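Local coordinates for actin-related protein 8 (Homo sapiens, PDB 4FO0) that binds ATP with low basal ATPase activity, cannot polymerise, and is a proposed core component of the INO80 chromatin-remodelling complex, involved in transcriptional regulation, DNA replication and probably DNA repair, at residues Ser59-Glu64 / Cys301-Lys306; Tyr199-Leu204 / Ser228-His233; Ser243-Thr248 / Ser503-Gly508; Cys320-Asp325 / Ala357-Phe362. All blocks are in the same frame, centred on the assembly; numbering follows the deposited sequence.

Contact 1: residues Ser59-Glu64 / Cys301-Lys306; sequences SWLLRE and CQLTNK
The backbones of 59-64 and of the turn that leads into helix 306-319 come nearest at L61 and L303, whose CA atoms lie 6.2 Å apart; between them the peptides are joined through a water. That water accepts from W60 N at 2.8 Å and donates to L303 O at 3.0 Å, with a weak third bond from L62 N, so it serves polar backbone groups that do not reach one another directly. The side-chain contact centres on L303, which follows Q302 in a type I turn from Q302 to N305. Its chi1 of -68° sets CG beside the backbone N. The L303 side chain crosses those of L61 and L62 at about a right angle, and its two methyls divide the work: CD1 meets L62 CD2 at 3.5 Å, while CD2 meets L61 CD1 at 3.9 Å. Branched leucine tips suit this place because each offers two methyls to different neighbours. L62 CD1 touches the methyl of T304, CG2, at 4.2 Å. The other methyl of L61, CD2, lies over one face of the W60 indole, 3.7 Å above its plane and toward the rim. The indole is at once an apolar surface and a donor, since W60 NE1 bonds D255 OD2, and D255 belongs to the ATP-binding site; W153 meets the same ring. At the end of the turn, N305 is the N-cap of helix 306-319, with OD1 accepting from D308 N. C309 and L310 of that helix pack on W60 and L312 on L303, while Y288 of helix 280-293 touches L303 and R285 NE holds L61 O.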
loop_
_atom_site.group_PDB
_atom_site.type_symbol
_atom_site.label_atom_id
_atom_site.label_comp_id
_atom_site.label_asym_id
_atom_site.label_seq_id
_atom_site.Cartn_x
_atom_site.Cartn_y
_atom_site.Cartn_z
ATOM N N SER A 59 3.342 14.949 -3.785
ATOM C CA SER A 59 2.698 14.787 -2.499
ATOM C C SER A 59 2.850 13.330 -2.056
ATOM O O SER A 59 2.833 12.415 -2.882
ATOM C CB SER A 59 1.224 15.159 -2.619
ATOM O OG SER A 59 1.046 16.164 -3.608
ATOM N N TRP A 60 3.011 13.119 -0.758
ATOM C CA TRP A 60 2.999 11.781 -0.201
ATOM C C TRP A 60 1.943 11.630 0.910
ATOM O O TRP A 60 0.867 11.061 0.686
ATOM C CB TRP A 60 4.378 11.436 0.323
ATOM C CG TRP A 60 4.466 10.062 0.873
ATOM C CD1 TRP A 60 3.488 9.105 0.867
ATOM C CD2 TRP A 60 5.598 9.482 1.526
ATOM N NE1 TRP A 60 3.946 7.965 1.483
ATOM C CE2 TRP A 60 5.236 8.169 1.898
ATOM C CE3 TRP A 60 6.886 9.944 1.833
ATOM C CZ2 TRP A 60 6.112 7.315 2.557
ATOM C CZ3 TRP A 60 7.755 9.099 2.485
ATOM C CH2 TRP A 60 7.366 7.796 2.842
ATOM N N LEU A 61 2.248 12.141 2.103
ATOM C CA LEU A 61 1.276 12.127 3.192
ATOM C C LEU A 61 0.270 13.272 3.076
ATOM O O LEU A 61 -0.739 13.287 3.769
ATOM C CB LEU A 61 1.944 12.172 4.570
ATOM C CG LEU A 61 2.923 11.084 4.995
ATOM C CD1 LEU A 61 3.050 11.124 6.506
ATOM C CD2 LEU A 61 2.509 9.691 4.518
ATOM N N LEU A 62 0.534 14.248 2.223
ATOM C CA LEU A 62 -0.503 15.231 1.943
ATOM C C LEU A 62 -1.229 14.872 0.652
ATOM O O LEU A 62 -0.746 14.057 -0.145
ATOM C CB LEU A 62 0.064 16.638 1.866
ATOM C CG LEU A 62 0.476 17.276 3.186
ATOM C CD1 LEU A 62 0.625 18.762 2.975
ATOM C CD2 LEU A 62 -0.560 17.000 4.256
ATOM N N ARG A 63 -2.395 15.475 0.456
ATOM C CA ARG A 63 -3.238 15.170 -0.691
ATOM C C ARG A 63 -4.239 16.293 -0.814
ATOM O O ARG A 63 -4.403 17.071 0.125
ATOM C CB ARG A 63 -3.960 13.828 -0.487
ATOM C CG ARG A 63 -4.717 13.722 0.841
ATOM C CD ARG A 63 -5.372 12.363 1.010
ATOM N NE ARG A 63 -6.284 12.046 -0.090
ATOM C CZ ARG A 63 -6.868 10.863 -0.253
ATOM N NH1 ARG A 63 -6.636 9.886 0.605
ATOM N NH2 ARG A 63 -7.682 10.656 -1.274
ATOM N N GLU A 64 -4.909 16.377 -1.962
ATOM C CA GLU A 64 -5.947 17.386 -2.174
ATOM C C GLU A 64 -7.141 17.215 -1.240
ATOM O O GLU A 64 -7.543 16.099 -0.920
ATOM C CB GLU A 64 -6.467 17.333 -3.606
ATOM C CG GLU A 64 -5.601 18.001 -4.643
ATOM C CD GLU A 64 -6.096 17.695 -6.051
ATOM O OE1 GLU A 64 -5.253 17.518 -6.961
ATOM O OE2 GLU A 64 -7.333 17.616 -6.241
ATOM N N CYS A 301 8.553 19.189 12.687
ATOM C CA CYS A 301 8.031 18.275 11.715
ATOM C C CYS A 301 7.164 18.932 10.680
ATOM O O CYS A 301 6.447 19.832 10.956
ATOM C CB CYS A 301 7.246 17.228 12.459
ATOM S SG CYS A 301 6.939 15.687 11.652
ATOM N N GLN A 302 7.250 18.444 9.471
ATOM C CA GLN A 302 6.422 18.908 8.353
ATOM C C GLN A 302 6.040 17.752 7.443
ATOM O O GLN A 302 6.883 16.912 7.118
ATOM C CB GLN A 302 7.169 19.908 7.495
ATOM C CG GLN A 302 7.784 21.055 8.228
ATOM C CD GLN A 302 8.763 21.789 7.335
ATOM O OE1 GLN A 302 8.405 22.782 6.701
ATOM N NE2 GLN A 302 9.998 21.282 7.249
ATOM N N LEU A 303 4.784 17.732 7.005
ATOM C CA LEU A 303 4.282 16.649 6.159
ATOM C C LEU A 303 4.841 16.685 4.729
ATOM O O LEU A 303 4.839 15.675 4.022
ATOM C CB LEU A 303 2.756 16.650 6.152
ATOM C CG LEU A 303 2.141 16.267 7.503
ATOM C CD1 LEU A 303 0.640 16.582 7.563
ATOM C CD2 LEU A 303 2.384 14.794 7.787
ATOM N N THR A 304 5.332 17.849 4.316
ATOM C CA THR A 304 5.923 18.021 2.994
ATOM C C THR A 304 7.353 17.498 2.927
ATOM O O THR A 304 7.977 17.504 1.869
ATOM C CB THR A 304 5.982 19.510 2.620
ATOM O OG1 THR A 304 6.629 20.236 3.671
ATOM C CG2 THR A 304 4.591 20.062 2.425
ATOM N N ASN A 305 7.875 17.061 4.062
ATOM C CA ASN A 305 9.267 16.680 4.161
ATOM C C ASN A 305 9.455 15.138 4.189
ATOM O O ASN A 305 8.914 14.445 5.041
ATOM C CB ASN A 305 9.868 17.357 5.397
ATOM C CG ASN A 305 11.315 16.988 5.620
ATOM O OD1 ASN A 305 11.636 15.906 6.144
ATOM N ND2 ASN A 305 12.206 17.881 5.223
ATOM N N LYS A 306 10.224 14.611 3.246
ATOM C CA LYS A 306 10.385 13.164 3.092
ATOM C C LYS A 306 10.882 12.454 4.334
ATOM O O LYS A 306 10.392 11.369 4.673
ATOM C CB LYS A 306 11.325 12.843 1.928
ATOM C CG LYS A 306 10.621 12.499 0.636
ATOM C CD LYS A 306 10.999 13.451 -0.497
ATOM C CE LYS A 306 12.461 13.316 -0.885
ATOM N NZ LYS A 306 13.055 14.668 -1.106
HETATM O O HOH W 1 3.775 14.926 1.285
#

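Contact 2: residues Tyr199-Leu204 / Ser228-His233; sequences YRCILL and SGIVVH
C201 and I230 are paired in two neighbouring parallel strands, 200-204 and 229-233, the two strands of a beta-alpha-beta unit whose connecting helix is 211-225, within the actin fold. The short strand axes run 4.6 Å apart at 16°. Their ladder passes from C201 N to G229 O, from V231 N to C201 O at 2.7 Å, from L203 N to V231 O and from H233 N to L203 O. The I230 side chain starts beside C201 O: its CB lies 3.8 Å from that oxygen; CG1, anti to the backbone N (chi1 -176°), comes to 3.4 Å from C201 O; and CD1 reaches L203 CB at 4.1 Å. Beyond the strands, I230 meets I221 and L222 of helix 211-225, which also touches C201 and V232; C201, L203, I230 and V232 give this face an apolar surface against the helix. On the other face I202 and V231 run alongside each other with the same heading, I202 CD1 lying 4.2 Å from V231 CB. L561 of helix 553-563 packs on I202 and H233 there, and R200 makes a cation-pi contact with W571. Where the pair begins, S228 gives both of its donors to one oxygen. S228 N meets Y199 O at 3.1 Å, nearly along the C=O axis, whereas S228 OG bonds Y199 O at 3.2 Å from above the carbonyl plane, 53° out of it.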
loop_
_atom_site.group_PDB
_atom_site.type_symbol
_atom_site.label_atom_id
_atom_site.label_comp_id
_atom_site.label_asym_id
_atom_site.label_seq_id
_atom_site.Cartn_x
_atom_site.Cartn_y
_atom_site.Cartn_z
ATOM N N TYR A 199 14.184 -13.539 -20.777
ATOM C CA TYR A 199 13.229 -13.545 -19.672
ATOM C C TYR A 199 11.798 -13.282 -20.099
ATOM O O TYR A 199 11.532 -12.671 -21.134
ATOM C CB TYR A 199 13.616 -12.523 -18.612
ATOM C CG TYR A 199 14.827 -12.915 -17.827
ATOM C CD1 TYR A 199 14.707 -13.483 -16.564
ATOM C CD2 TYR A 199 16.097 -12.730 -18.348
ATOM C CE1 TYR A 199 15.830 -13.842 -15.834
ATOM C CE2 TYR A 199 17.216 -13.091 -17.635
ATOM C CZ TYR A 199 17.093 -13.648 -16.379
ATOM O OH TYR A 199 18.237 -14.005 -15.672
ATOM N N ARG A 200 10.884 -13.757 -19.268
ATOM C CA ARG A 200 9.485 -13.423 -19.365
ATOM C C ARG A 200 9.068 -12.718 -18.086
ATOM O O ARG A 200 9.768 -12.768 -17.068
ATOM C CB ARG A 200 8.641 -14.673 -19.567
ATOM C CG ARG A 200 8.622 -15.137 -21.000
ATOM C CD ARG A 200 7.903 -16.460 -21.116
ATOM N NE ARG A 200 8.530 -17.458 -20.260
ATOM C CZ ARG A 200 8.075 -18.693 -20.103
ATOM N NH1 ARG A 200 6.988 -19.078 -20.756
ATOM N NH2 ARG A 200 8.707 -19.535 -19.297
ATOM N N CYS A 201 7.907 -12.084 -18.144
ATOM C CA CYS A 201 7.440 -11.236 -17.064
ATOM C C CYS A 201 6.011 -11.534 -16.611
ATOM O O CYS A 201 5.097 -11.681 -17.419
ATOM C CB CYS A 201 7.526 -9.780 -17.510
ATOM S SG CYS A 201 6.799 -8.637 -16.340
ATOM N N ILE A 202 5.817 -11.610 -15.306
ATOM C CA ILE A 202 4.473 -11.590 -14.768
ATOM C C ILE A 202 4.208 -10.229 -14.137
ATOM O O ILE A 202 4.855 -9.853 -13.156
ATOM C CB ILE A 202 4.299 -12.655 -13.710
ATOM C CG1 ILE A 202 4.661 -14.034 -14.297
ATOM C CG2 ILE A 202 2.891 -12.566 -13.136
ATOM C CD1 ILE A 202 3.519 -15.021 -14.333
ATOM N N LEU A 203 3.265 -9.494 -14.716
ATOM C CA LEU A 203 2.884 -8.182 -14.221
ATOM C C LEU A 203 1.567 -8.208 -13.444
ATOM O O LEU A 203 0.506 -8.516 -13.997
ATOM C CB LEU A 203 2.761 -7.188 -15.377
ATOM C CG LEU A 203 2.322 -5.757 -15.004
ATOM C CD1 LEU A 203 3.283 -5.117 -14.006
ATOM C CD2 LEU A 203 2.200 -4.870 -16.227
ATOM N N LEU A 204 1.631 -7.869 -12.162
ATOM C CA LEU A 204 0.421 -7.754 -11.361
ATOM C C LEU A 204 -0.184 -6.377 -11.552
ATOM O O LEU A 204 0.528 -5.371 -11.549
ATOM C CB LEU A 204 0.743 -7.930 -9.894
ATOM C CG LEU A 204 0.687 -9.333 -9.330
ATOM C CD1 LEU A 204 1.625 -10.257 -10.087
ATOM C CD2 LEU A 204 1.041 -9.249 -7.855
ATOM N N SER A 228 10.581 -11.089 -23.571
ATOM C CA SER A 228 10.121 -11.781 -24.762
ATOM C C SER A 228 8.646 -12.098 -24.652
ATOM O O SER A 228 7.943 -12.227 -25.663
ATOM C CB SER A 228 10.918 -13.063 -24.994
ATOM O OG SER A 228 10.676 -13.976 -23.954
ATOM N N GLY A 229 8.174 -12.218 -23.420
ATOM C CA GLY A 229 6.762 -12.454 -23.194
ATOM C C GLY A 229 6.325 -11.952 -21.839
ATOM O O GLY A 229 7.153 -11.656 -20.988
ATOM N N ILE A 230 5.018 -11.882 -21.637
ATOM C CA ILE A 230 4.457 -11.333 -20.422
ATOM C C ILE A 230 3.132 -11.996 -20.123
ATOM O O ILE A 230 2.429 -12.453 -21.026
ATOM C CB ILE A 230 4.186 -9.813 -20.573
ATOM C CG1 ILE A 230 3.681 -9.206 -19.262
ATOM C CG2 ILE A 230 3.151 -9.558 -21.659
ATOM C CD1 ILE A 230 3.538 -7.681 -19.324
ATOM N N VAL A 231 2.797 -12.036 -18.842
ATOM C CA VAL A 231 1.457 -12.389 -18.410
ATOM C C VAL A 231 0.972 -11.324 -17.443
ATOM O O VAL A 231 1.640 -10.995 -16.459
ATOM C CB VAL A 231 1.419 -13.733 -17.683
ATOM C CG1 VAL A 231 0.049 -13.931 -17.069
ATOM C CG2 VAL A 231 1.768 -14.872 -18.634
ATOM N N VAL A 232 -0.204 -10.788 -17.717
ATOM C CA VAL A 232 -0.777 -9.798 -16.830
ATOM C C VAL A 232 -1.858 -10.451 -15.987
ATOM O O VAL A 232 -2.657 -11.228 -16.498
ATOM C CB VAL A 232 -1.375 -8.632 -17.623
ATOM C CG1 VAL A 232 -2.105 -7.711 -16.701
ATOM C CG2 VAL A 232 -0.287 -7.904 -18.356
ATOM N N HIS A 233 -1.875 -10.158 -14.694
ATOM C CA HIS A 233 -2.959 -10.633 -13.857
ATOM C C HIS A 233 -3.292 -9.633 -12.757
ATOM O O HIS A 233 -2.484 -8.771 -12.421
ATOM C CB HIS A 233 -2.610 -11.988 -13.255
ATOM C CG HIS A 233 -3.764 -12.938 -13.209
ATOM N ND1 HIS A 233 -5.075 -12.511 -13.197
ATOM C CD2 HIS A 233 -3.803 -14.292 -13.192
ATOM C CE1 HIS A 233 -5.875 -13.564 -13.163
ATOM N NE2 HIS A 233 -5.127 -14.655 -13.159
#

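Contact 3: residues Ser243-Thr248 / Ser503-Gly508; sequences SGLSST and SILVVG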
loop_
_atom_site.group_PDB
_atom_site.type_symbol
_atom_site.label_atom_id
_atom_site.label_comp_id
_atom_site.label_asym_id
_atom_site.label_seq_id
_atom_site.Cartn_x
_atom_site.Cartn_y
_atom_site.Cartn_z
ATOM N N SER A 243 -1.921 -17.292 -1.054
ATOM C CA SER A 243 -2.403 -17.624 0.278
ATOM C C SER A 243 -3.004 -19.023 0.317
ATOM O O SER A 243 -3.094 -19.629 1.376
ATOM C CB SER A 243 -3.450 -16.608 0.703
ATOM O OG SER A 243 -4.610 -16.798 -0.079
ATOM N N GLY A 244 -3.421 -19.520 -0.844
ATOM C CA GLY A 244 -3.991 -20.845 -0.952
ATOM C C GLY A 244 -5.490 -20.892 -0.743
ATOM O O GLY A 244 -6.068 -21.966 -0.577
ATOM N N LEU A 245 -6.123 -19.728 -0.745
ATOM C CA LEU A 245 -7.576 -19.653 -0.613
ATOM C C LEU A 245 -8.246 -19.501 -1.971
ATOM O O LEU A 245 -8.301 -18.399 -2.519
ATOM C CB LEU A 245 -7.973 -18.478 0.278
ATOM C CG LEU A 245 -7.771 -18.666 1.783
ATOM C CD1 LEU A 245 -6.821 -19.815 2.073
ATOM C CD2 LEU A 245 -7.252 -17.370 2.404
ATOM N N SER A 246 -8.766 -20.596 -2.510
ATOM C CA SER A 246 -9.385 -20.547 -3.833
ATOM C C SER A 246 -10.568 -19.574 -3.882
ATOM O O SER A 246 -10.726 -18.834 -4.854
ATOM C CB SER A 246 -9.815 -21.947 -4.297
ATOM O OG SER A 246 -10.984 -22.388 -3.617
ATOM N N SER A 247 -11.400 -19.592 -2.842
ATOM C CA SER A 247 -12.531 -18.674 -2.743
ATOM C C SER A 247 -12.430 -17.844 -1.477
ATOM O O SER A 247 -12.223 -18.378 -0.390
ATOM C CB SER A 247 -13.867 -19.423 -2.772
ATOM O OG SER A 247 -14.246 -19.731 -4.101
ATOM N N THR A 248 -12.595 -16.536 -1.607
ATOM C CA THR A 248 -12.401 -15.669 -0.458
ATOM C C THR A 248 -12.676 -14.227 -0.826
ATOM O O THR A 248 -12.532 -13.828 -1.983
ATOM C CB THR A 248 -10.940 -15.797 0.076
ATOM O OG1 THR A 248 -10.758 -14.984 1.235
ATOM C CG2 THR A 248 -9.931 -15.377 -0.982
ATOM N N SER A 503 -14.800 -16.418 4.843
ATOM C CA SER A 503 -13.379 -16.231 4.575
ATOM C C SER A 503 -13.039 -14.837 4.060
ATOM O O SER A 503 -13.273 -14.517 2.892
ATOM C CB SER A 503 -12.900 -17.277 3.567
ATOM O OG SER A 503 -11.531 -17.099 3.257
ATOM N N ILE A 504 -12.472 -14.018 4.935
ATOM C CA ILE A 504 -11.988 -12.694 4.536
ATOM C C ILE A 504 -10.469 -12.587 4.690
ATOM O O ILE A 504 -9.923 -12.617 5.799
ATOM C CB ILE A 504 -12.679 -11.588 5.325
ATOM C CG1 ILE A 504 -14.192 -11.681 5.111
ATOM C CG2 ILE A 504 -12.168 -10.239 4.889
ATOM C CD1 ILE A 504 -15.013 -11.339 6.346
ATOM N N LEU A 505 -9.785 -12.488 3.561
ATOM C CA LEU A 505 -8.333 -12.411 3.560
ATOM C C LEU A 505 -7.883 -10.958 3.533
ATOM O O LEU A 505 -8.359 -10.160 2.717
ATOM C CB LEU A 505 -7.788 -13.138 2.349
ATOM C CG LEU A 505 -6.289 -13.052 2.135
ATOM C CD1 LEU A 505 -5.572 -13.621 3.347
ATOM C CD2 LEU A 505 -5.910 -13.769 0.837
ATOM N N VAL A 506 -6.983 -10.605 4.439
ATOM C CA VAL A 506 -6.472 -9.241 4.461
ATOM C C VAL A 506 -4.986 -9.152 4.141
ATOM O O VAL A 506 -4.128 -9.726 4.820
ATOM C CB VAL A 506 -6.780 -8.518 5.767
ATOM C CG1 VAL A 506 -6.167 -7.125 5.729
ATOM C CG2 VAL A 506 -8.275 -8.434 5.949
ATOM N N VAL A 507 -4.701 -8.380 3.111
ATOM C CA VAL A 507 -3.394 -8.368 2.504
ATOM C C VAL A 507 -2.792 -6.937 2.403
ATOM O O VAL A 507 -3.490 -5.932 2.606
ATOM C CB VAL A 507 -3.520 -9.094 1.166
ATOM C CG1 VAL A 507 -3.207 -8.188 0.012
ATOM C CG2 VAL A 507 -2.702 -10.367 1.178
ATOM N N GLY A 508 -1.489 -6.848 2.139
ATOM C CA GLY A 508 -0.811 -5.565 2.094
ATOM C C GLY A 508 -0.409 -5.031 3.464
ATOM O O GLY A 508 -0.714 -5.626 4.483
#
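T248 OG1 and S503 OG are hydrogen-bonded at 3.0 Å, and either hydroxyl could be the donor. Both oxygens stand anti to their own backbone N (chi1 -178° in T248, 178° in S503), which brings the two hydroxyls together between the segments. Small hydroxyl residues serve here because each can donate and accept close to the backbone. T248 OG1 also lies 3.7 Å from L505 CB, the foot of the apolar half of the contact. Farther out on that leucine, CD2 is touched by two residues of the other segment: S243 OG comes to 3.4 Å and L245 CD2 to 4.2 Å, the two leucines crossing obliquely. The polar needs of S243 OG are met by A239 O and T240 O within helix 235-243, so the methyl contact is plain packing. G244, the first residue to leave that helix, takes a positive phi of 89°; a CB would press on the carbonyl oxygen of S243 there, and glycine avoids this. The chain then turns into strand 247-253, which belongs to a six-stranded mixed sheet of the actin fold. In that sheet strand 503-507 runs parallel to strand 247-253, with S503 and C249 joined through their backbones, and on its other flank I504 bonds the backbones of D540 and I542 on strand 540-542. I250 and I542 also pack on L505, and I553 of helix 553-563 rests on S243 and V507. Just past the strand, G508 touches the bound ATP.

Contact 4: residues Cys320-Asp325 / Ala357-Phe362; sequences CHLDQD and APMALF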
loop_
_atom_site.group_PDB
_atom_site.type_symbol
_atom_site.label_atom_id
_atom_site.label_comp_id
_atom_site.label_asym_id
_atom_site.label_seq_id
_atom_site.Cartn_x
_atom_site.Cartn_y
_atom_site.Cartn_z
ATOM N N CYS A 320 0.794 2.559 16.918
ATOM C CA CYS A 320 -0.606 2.297 16.623
ATOM C C CYS A 320 -0.985 0.824 16.802
ATOM O O CYS A 320 -0.201 -0.081 16.505
ATOM C CB CYS A 320 -0.942 2.809 15.219
ATOM S SG CYS A 320 -0.915 4.634 15.161
ATOM N N HIS A 321 -2.189 0.592 17.312
ATOM C CA HIS A 321 -2.673 -0.770 17.550
ATOM C C HIS A 321 -4.186 -0.764 17.415
ATOM O O HIS A 321 -4.800 0.304 17.462
ATOM C CB HIS A 321 -2.276 -1.243 18.955
ATOM C CG HIS A 321 -2.896 -0.435 20.058
ATOM N ND1 HIS A 321 -4.120 -0.746 20.611
ATOM C CD2 HIS A 321 -2.472 0.687 20.688
ATOM C CE1 HIS A 321 -4.418 0.146 21.540
ATOM N NE2 HIS A 321 -3.434 1.022 21.610
ATOM N N LEU A 322 -4.782 -1.941 17.241
ATOM C CA LEU A 322 -6.243 -2.083 17.280
ATOM C C LEU A 322 -6.678 -3.007 18.422
ATOM O O LEU A 322 -7.524 -3.887 18.249
ATOM C CB LEU A 322 -6.779 -2.601 15.951
ATOM C CG LEU A 322 -6.720 -1.626 14.781
ATOM C CD1 LEU A 322 -6.911 -2.363 13.460
ATOM C CD2 LEU A 322 -7.773 -0.554 14.948
ATOM N N ASP A 323 -6.089 -2.793 19.592
ATOM C CA ASP A 323 -6.349 -3.636 20.748
ATOM C C ASP A 323 -7.078 -2.851 21.863
ATOM O O ASP A 323 -6.486 -1.969 22.488
ATOM C CB ASP A 323 -5.004 -4.186 21.236
ATOM C CG ASP A 323 -5.132 -5.115 22.428
ATOM O OD1 ASP A 323 -6.251 -5.247 22.978
ATOM O OD2 ASP A 323 -4.094 -5.701 22.825
ATOM N N GLN A 324 -8.353 -3.159 22.109
ATOM C CA GLN A 324 -9.116 -2.460 23.158
ATOM C C GLN A 324 -8.416 -2.484 24.504
ATOM O O GLN A 324 -8.536 -1.549 25.300
ATOM C CB GLN A 324 -10.500 -3.075 23.357
ATOM C CG GLN A 324 -11.533 -2.620 22.377
ATOM C CD GLN A 324 -11.861 -1.142 22.496
ATOM O OE1 GLN A 324 -11.648 -0.375 21.551
ATOM N NE2 GLN A 324 -12.414 -0.740 23.641
ATOM N N ASP A 325 -7.690 -3.560 24.757
ATOM C CA ASP A 325 -7.168 -3.824 26.089
ATOM C C ASP A 325 -5.911 -3.041 26.441
ATOM O O ASP A 325 -5.524 -2.978 27.610
ATOM C CB ASP A 325 -6.982 -5.328 26.290
ATOM C CG ASP A 325 -8.286 -6.096 26.131
ATOM O OD1 ASP A 325 -9.350 -5.564 26.523
ATOM O OD2 ASP A 325 -8.253 -7.222 25.596
ATOM N N ALA A 357 -6.281 6.469 15.608
ATOM C CA ALA A 357 -5.776 6.667 14.257
ATOM C C ALA A 357 -6.032 5.478 13.312
ATOM O O ALA A 357 -6.537 5.658 12.210
ATOM C CB ALA A 357 -4.306 7.014 14.303
ATOM N N PRO A 358 -5.662 4.263 13.735
ATOM C CA PRO A 358 -5.893 3.073 12.904
ATOM C C PRO A 358 -7.375 2.861 12.650
ATOM O O PRO A 358 -7.755 2.364 11.593
ATOM C CB PRO A 358 -5.364 1.918 13.768
ATOM C CG PRO A 358 -4.455 2.559 14.750
ATOM C CD PRO A 358 -4.921 3.966 14.971
ATOM N N MET A 359 -8.207 3.224 13.620
ATOM C CA MET A 359 -9.649 3.071 13.475
ATOM C C MET A 359 -10.280 4.079 12.526
ATOM O O MET A 359 -11.456 3.958 12.208
ATOM C CB MET A 359 -10.345 3.161 14.821
ATOM C CG MET A 359 -10.130 1.949 15.684
ATOM S SD MET A 359 -11.179 2.019 17.130
ATOM C CE MET A 359 -12.727 2.519 16.379
ATOM N N ALA A 360 -9.524 5.075 12.076
ATOM C CA ALA A 360 -10.063 5.967 11.063
ATOM C C ALA A 360 -10.250 5.209 9.749
ATOM O O ALA A 360 -10.994 5.655 8.879
ATOM C CB ALA A 360 -9.198 7.168 10.874
ATOM N N LEU A 361 -9.590 4.056 9.613
ATOM C CA LEU A 361 -9.831 3.174 8.464
ATOM C C LEU A 361 -11.283 2.704 8.422
ATOM O O LEU A 361 -11.804 2.372 7.365
ATOM C CB LEU A 361 -8.893 1.966 8.476
ATOM C CG LEU A 361 -7.439 2.309 8.175
ATOM C CD1 LEU A 361 -6.563 1.113 8.439
ATOM C CD2 LEU A 361 -7.287 2.792 6.725
ATOM N N PHE A 362 -11.940 2.696 9.576
ATOM C CA PHE A 362 -13.335 2.297 9.644
ATOM C C PHE A 362 -14.282 3.493 9.690
ATOM O O PHE A 362 -15.485 3.357 9.431
ATOM C CB PHE A 362 -13.540 1.362 10.826
ATOM C CG PHE A 362 -12.653 0.151 10.776
ATOM C CD1 PHE A 362 -13.138 -1.067 10.298
ATOM C CD2 PHE A 362 -11.312 0.240 11.168
ATOM C CE1 PHE A 362 -12.306 -2.184 10.233
ATOM C CE2 PHE A 362 -10.471 -0.875 11.104
ATOM C CZ PHE A 362 -10.965 -2.087 10.639
#
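P358 and its neighbours meet the loop C320-L322 almost wholly through apolar contact. Two ring carbons of P358 carry most of it: CG lies 3.6 Å from C320 CB, and CB lies 3.6 Å from L322 CD2. L322 and P358 overlap while heading opposite ways, and leucine's length carries one methyl, CD2, past P358 CB to M359 CG as well, at 3.5 Å. C320 SG adds a looser contact with A357 CB at 4.2 Å. Proline is compact and brings no N-H, and helix 353-359 is kinked where P358 N lacks a bond to the preceding turn. Some hydrogen bonds shape the segments themselves, while the backbone of L322 also bonds that of H514 outside them. D323 N donates to H321 ND1 at 3.0 Å in the ring plane, so ND1 acts as acceptor and the imidazole is held against the backbone. Two residues on, D325 N bonds D323 OD1 at 2.8 Å from above the carboxylate plane, an Asx turn in the loop that leads to strand 330-336. In the second segment A360 N bonds A357 O. Three helices pack on the contact: F287 of 280-293 touches C320 and A357, F519 of 516-527 touches L322 and M359, and I86 of 71-88 touches M359. With the C320 side chain about 6 Å from the bound ATP at their nearest atoms, this is packing near the nucleotide pocket of the actin fold, consistent with a second-shell position.

Overall arrangement
From the N terminus, the chain passes 59-64 and reaches the strand pair of contact 2, closed at 228-233 as a short local loop. Segment 243-248 then opens contact 3 before 301-306 closes contact 1, so contact 2 nests inside contact 1 while contacts 1 and 3 cross. Contact 4 opens at 320-325 and closes at 357-362, nested inside the loop that 503-508 finally completes. Contact 2 belongs to the eight-stranded sheet and contact 3 to the six-stranded one; contact 1 joins two loops, one leading into helix 306-319, and contact 4 sets the loop after that helix on the end of helix 353-359. Centres of contacts 1 and 2 are about 34 Å apart.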